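Local coordinates for protein thermophilic dibenzothiophene desulfurization enzyme C (Paenibacillus sp. A11-2, PDB 5XDC) that probably oxidises dibenzothiophene to its sulfoxide and sulfone as a flavin-dependent monooxygenase, using reduced FMN and oxygen, at residues Trp70-Ser82 with Ile250-Ile262. Sequence-based numbering, arbitrary orientation.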
# COMPACT_ATOMS: atom_id res chain seq x y z
N TRP B 70 10.41 13.83 -29.92
CA TRP B 70 9.52 13.68 -28.77
C TRP B 70 10.26 13.39 -27.47
O TRP B 70 9.90 13.99 -26.44
CB TRP B 70 8.47 12.61 -29.08
CG TRP B 70 7.32 13.12 -29.86
CD1 TRP B 70 7.03 12.86 -31.17
CD2 TRP B 70 6.27 13.97 -29.38
NE1 TRP B 70 5.87 13.50 -31.53
CE2 TRP B 70 5.39 14.20 -30.45
CE3 TRP B 70 6.01 14.57 -28.14
CZ2 TRP B 70 4.25 14.98 -30.32
CZ3 TRP B 70 4.87 15.36 -28.02
CH2 TRP B 70 4.02 15.57 -29.11
N PRO B 71 11.30 12.54 -27.43
CA PRO B 71 12.08 12.42 -26.18
C PRO B 71 12.53 13.76 -25.60
O PRO B 71 12.43 13.97 -24.38
CB PRO B 71 13.25 11.53 -26.62
CG PRO B 71 12.65 10.63 -27.63
CD PRO B 71 11.67 11.51 -28.40
N THR B 72 13.02 14.67 -26.44
CA THR B 72 13.42 15.99 -25.96
C THR B 72 12.22 16.78 -25.44
O THR B 72 12.30 17.43 -24.39
CB THR B 72 14.11 16.75 -27.09
OG1 THR B 72 15.30 16.04 -27.45
CG2 THR B 72 14.48 18.15 -26.66
N VAL B 73 11.12 16.77 -26.18
CA VAL B 73 9.90 17.46 -25.75
C VAL B 73 9.46 16.94 -24.38
O VAL B 73 9.19 17.73 -23.47
CB VAL B 73 8.79 17.27 -26.80
CG1 VAL B 73 7.47 17.83 -26.28
CG2 VAL B 73 9.18 17.94 -28.13
N TYR B 74 9.36 15.63 -24.24
CA TYR B 74 8.89 15.05 -22.98
C TYR B 74 9.80 15.43 -21.82
O TYR B 74 9.33 15.75 -20.72
CB TYR B 74 8.77 13.54 -23.12
CG TYR B 74 7.58 13.06 -23.91
CD1 TYR B 74 6.28 13.37 -23.51
CD2 TYR B 74 7.73 12.28 -25.06
CE1 TYR B 74 5.17 12.94 -24.23
CE2 TYR B 74 6.64 11.82 -25.77
CZ TYR B 74 5.36 12.15 -25.36
OH TYR B 74 4.28 11.71 -26.07
N GLU B 75 11.13 15.38 -22.03
CA GLU B 75 12.05 15.75 -20.95
C GLU B 75 11.88 17.21 -20.58
O GLU B 75 11.91 17.57 -19.39
CB GLU B 75 13.49 15.44 -21.38
CG GLU B 75 14.51 15.73 -20.30
CD GLU B 75 15.90 15.15 -20.59
OE1 GLU B 75 16.83 15.45 -19.80
OE2 GLU B 75 16.08 14.42 -21.59
N ALA B 76 11.68 18.08 -21.58
CA ALA B 76 11.48 19.50 -21.31
C ALA B 76 10.18 19.74 -20.56
O ALA B 76 10.12 20.59 -19.67
CB ALA B 76 11.49 20.29 -22.62
N ILE B 77 9.12 19.01 -20.92
CA ILE B 77 7.84 19.12 -20.21
C ILE B 77 8.03 18.79 -18.74
O ILE B 77 7.57 19.52 -17.85
CB ILE B 77 6.79 18.20 -20.85
CG1 ILE B 77 6.36 18.72 -22.23
CG2 ILE B 77 5.55 18.08 -19.95
CD1 ILE B 77 5.61 17.72 -23.07
N ALA B 78 8.67 17.65 -18.46
CA ALA B 78 8.89 17.25 -17.07
C ALA B 78 9.73 18.27 -16.32
O ALA B 78 9.47 18.57 -15.15
CB ALA B 78 9.53 15.86 -17.02
N GLU B 79 10.75 18.82 -16.98
CA GLU B 79 11.62 19.78 -16.30
C GLU B 79 10.84 21.03 -15.93
O GLU B 79 10.92 21.52 -14.80
CB GLU B 79 12.81 20.11 -17.19
CG GLU B 79 13.74 21.18 -16.64
CD GLU B 79 14.40 20.79 -15.32
OE1 GLU B 79 14.69 21.69 -14.51
OE2 GLU B 79 14.59 19.58 -15.09
N ILE B 80 10.08 21.56 -16.89
CA ILE B 80 9.31 22.77 -16.59
C ILE B 80 8.25 22.47 -15.54
O ILE B 80 8.03 23.27 -14.63
CB ILE B 80 8.69 23.34 -17.88
CG1 ILE B 80 9.82 23.86 -18.78
CG2 ILE B 80 7.72 24.45 -17.57
CD1 ILE B 80 9.38 24.32 -20.15
N ALA B 81 7.57 21.33 -15.66
CA ALA B 81 6.52 20.99 -14.71
C ALA B 81 7.07 20.89 -13.29
O ALA B 81 6.35 21.19 -12.33
CB ALA B 81 5.85 19.68 -15.09
N SER B 82 8.32 20.43 -13.14
CA SER B 82 8.92 20.30 -11.82
C SER B 82 9.07 21.64 -11.13
O SER B 82 9.12 21.69 -9.90
CB SER B 82 10.28 19.60 -11.92
OG SER B 82 11.29 20.46 -12.41
N ILE B 250 0.26 9.85 -27.40
CA ILE B 250 1.17 10.99 -27.28
C ILE B 250 0.74 11.89 -26.13
O ILE B 250 1.56 12.32 -25.31
CB ILE B 250 1.22 11.78 -28.60
CG1 ILE B 250 2.00 10.98 -29.64
CG2 ILE B 250 1.86 13.15 -28.39
CD1 ILE B 250 1.89 11.55 -31.05
N THR B 251 -0.55 12.20 -26.09
CA THR B 251 -1.06 13.16 -25.12
C THR B 251 -1.08 12.56 -23.72
O THR B 251 -0.76 13.25 -22.75
CB THR B 251 -2.45 13.61 -25.56
OG1 THR B 251 -2.36 14.31 -26.81
CG2 THR B 251 -3.10 14.55 -24.53
N GLN B 252 -1.45 11.30 -23.61
CA GLN B 252 -1.44 10.64 -22.31
C GLN B 252 -0.03 10.51 -21.76
O GLN B 252 0.17 10.56 -20.55
CB GLN B 252 -2.14 9.29 -22.43
CG GLN B 252 -3.63 9.42 -22.66
CD GLN B 252 -4.38 9.73 -21.37
OE1 GLN B 252 -4.04 9.22 -20.31
NE2 GLN B 252 -5.40 10.58 -21.46
N LEU B 253 0.98 10.42 -22.64
CA LEU B 253 2.36 10.43 -22.16
C LEU B 253 2.84 11.84 -21.81
O LEU B 253 3.71 11.98 -20.93
CB LEU B 253 3.30 9.78 -23.19
CG LEU B 253 4.68 9.41 -22.66
CD1 LEU B 253 4.61 8.35 -21.60
CD2 LEU B 253 5.56 8.90 -23.80
N ILE B 254 2.28 12.88 -22.43
CA ILE B 254 2.50 14.24 -21.94
C ILE B 254 2.05 14.36 -20.49
O ILE B 254 2.78 14.86 -19.64
CB ILE B 254 1.79 15.27 -22.84
CG1 ILE B 254 2.48 15.36 -24.20
CG2 ILE B 254 1.76 16.64 -22.19
CD1 ILE B 254 1.67 16.14 -25.25
N PHE B 255 0.83 13.90 -20.20
CA PHE B 255 0.33 13.95 -18.83
C PHE B 255 1.25 13.19 -17.89
O PHE B 255 1.54 13.65 -16.77
CB PHE B 255 -1.08 13.37 -18.77
CG PHE B 255 -2.11 14.08 -19.64
CD1 PHE B 255 -1.90 15.37 -20.07
CD2 PHE B 255 -3.29 13.43 -19.99
CE1 PHE B 255 -2.85 16.02 -20.86
CE2 PHE B 255 -4.24 14.07 -20.78
CZ PHE B 255 -4.02 15.37 -21.21
N THR B 256 1.71 12.02 -18.32
CA THR B 256 2.61 11.21 -17.51
C THR B 256 3.84 12.00 -17.10
O THR B 256 4.28 11.95 -15.95
CB THR B 256 3.02 9.96 -18.29
OG1 THR B 256 1.87 9.17 -18.58
CG2 THR B 256 3.99 9.09 -17.50
N HIS B 257 4.42 12.76 -18.04
CA HIS B 257 5.59 13.56 -17.72
C HIS B 257 5.27 14.78 -16.85
O HIS B 257 6.15 15.24 -16.11
CB HIS B 257 6.26 13.97 -19.03
CG HIS B 257 7.06 12.85 -19.64
ND1 HIS B 257 6.48 11.86 -20.41
CD2 HIS B 257 8.37 12.54 -19.54
CE1 HIS B 257 7.42 11.00 -20.78
NE2 HIS B 257 8.57 11.38 -20.26
N LEU B 258 4.04 15.30 -16.89
CA LEU B 258 3.64 16.29 -15.90
C LEU B 258 3.72 15.69 -14.50
O LEU B 258 4.26 16.31 -13.58
CB LEU B 258 2.22 16.78 -16.16
CG LEU B 258 1.95 17.54 -17.46
CD1 LEU B 258 0.50 17.94 -17.52
CD2 LEU B 258 2.87 18.76 -17.56
N TYR B 259 3.22 14.46 -14.36
CA TYR B 259 3.19 13.82 -13.04
C TYR B 259 4.59 13.46 -12.57
O TYR B 259 4.92 13.67 -11.40
CB TYR B 259 2.28 12.59 -13.07
CG TYR B 259 0.90 12.86 -13.65
CD1 TYR B 259 0.34 14.14 -13.63
CD2 TYR B 259 0.18 11.85 -14.22
CE1 TYR B 259 -0.88 14.38 -14.19
CE2 TYR B 259 -1.06 12.08 -14.79
CZ TYR B 259 -1.57 13.36 -14.79
OH TYR B 259 -2.80 13.56 -15.36
N LEU B 260 5.43 12.95 -13.46
CA LEU B 260 6.82 12.68 -13.07
C LEU B 260 7.56 13.96 -12.73
O LEU B 260 8.38 13.99 -11.80
CB LEU B 260 7.54 11.93 -14.19
CG LEU B 260 6.98 10.55 -14.51
CD1 LEU B 260 7.68 9.99 -15.75
CD2 LEU B 260 7.17 9.60 -13.34
N GLY B 261 7.30 15.05 -13.46
CA GLY B 261 7.95 16.31 -13.14
C GLY B 261 7.52 16.86 -11.79
O GLY B 261 8.36 17.31 -10.99
N ILE B 262 6.22 16.83 -11.51
CA ILE B 262 5.74 17.28 -10.20
C ILE B 262 6.37 16.44 -9.10
O ILE B 262 6.82 16.97 -8.08
CB ILE B 262 4.20 17.23 -10.14
CG1 ILE B 262 3.59 18.25 -11.09
CG2 ILE B 262 3.72 17.46 -8.71
CD1 ILE B 262 2.12 18.05 -11.32
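Ile-250 O is held by two donors. One is Ile-254 N of its own helix. Tyr-74 OH, from the facing helix, donates to Ile-250 O at 2.9 Å. The hydroxyl approaches in the carbonyl plane, on a lone pair of Ile-250 O. The Tyr-74 side chain is a knob in a hole formed by Ile-250, Leu-253, Ile-254 and His-257. Leu-253 CD2 sits over one face of the phenol ring, 3.6 Å from Tyr-74 CZ. The His-257 ring makes an offset stack with the same phenol, with planes at 24°. Tyr-74 CB lies above the centre of the imidazole. His-257 CG is anti to its carbonyl carbon (chi1 -77°), which turns the ring back along its own helix. There His-257 ND1 donates to Leu-253 O at 2.8 Å, almost straight and in the ring plane, and this fixes the ring's rotation.

On one side of this knob, Ile-250 CG2 lies over one face of the six-membered ring of Trp-70 in a CH-pi contact, 3.3 Å from Trp-70 CH2. Towards the other end, Leu-258 CD2 meets Ile-77 CG2 at 3.7 Å and also touches Ala-81. Ala-78 CA and Gly-261 CA are 4.1 Å apart. CA-H...O contacts join Gly-261 CA to Ala-78 O, Ala-78 CA to His-257 O and Ser-82 CA to Gly-261 O.

Helix 293-324 also packs on Trp-70 and Tyr-74. Leu-258 lies about 8 Å from the bound indole, measured from its side chain. Segments 70-82 and 250-262 cross at -42° and join the N-terminal and C-terminal helical domains of the acyl-CoA dehydrogenase fold.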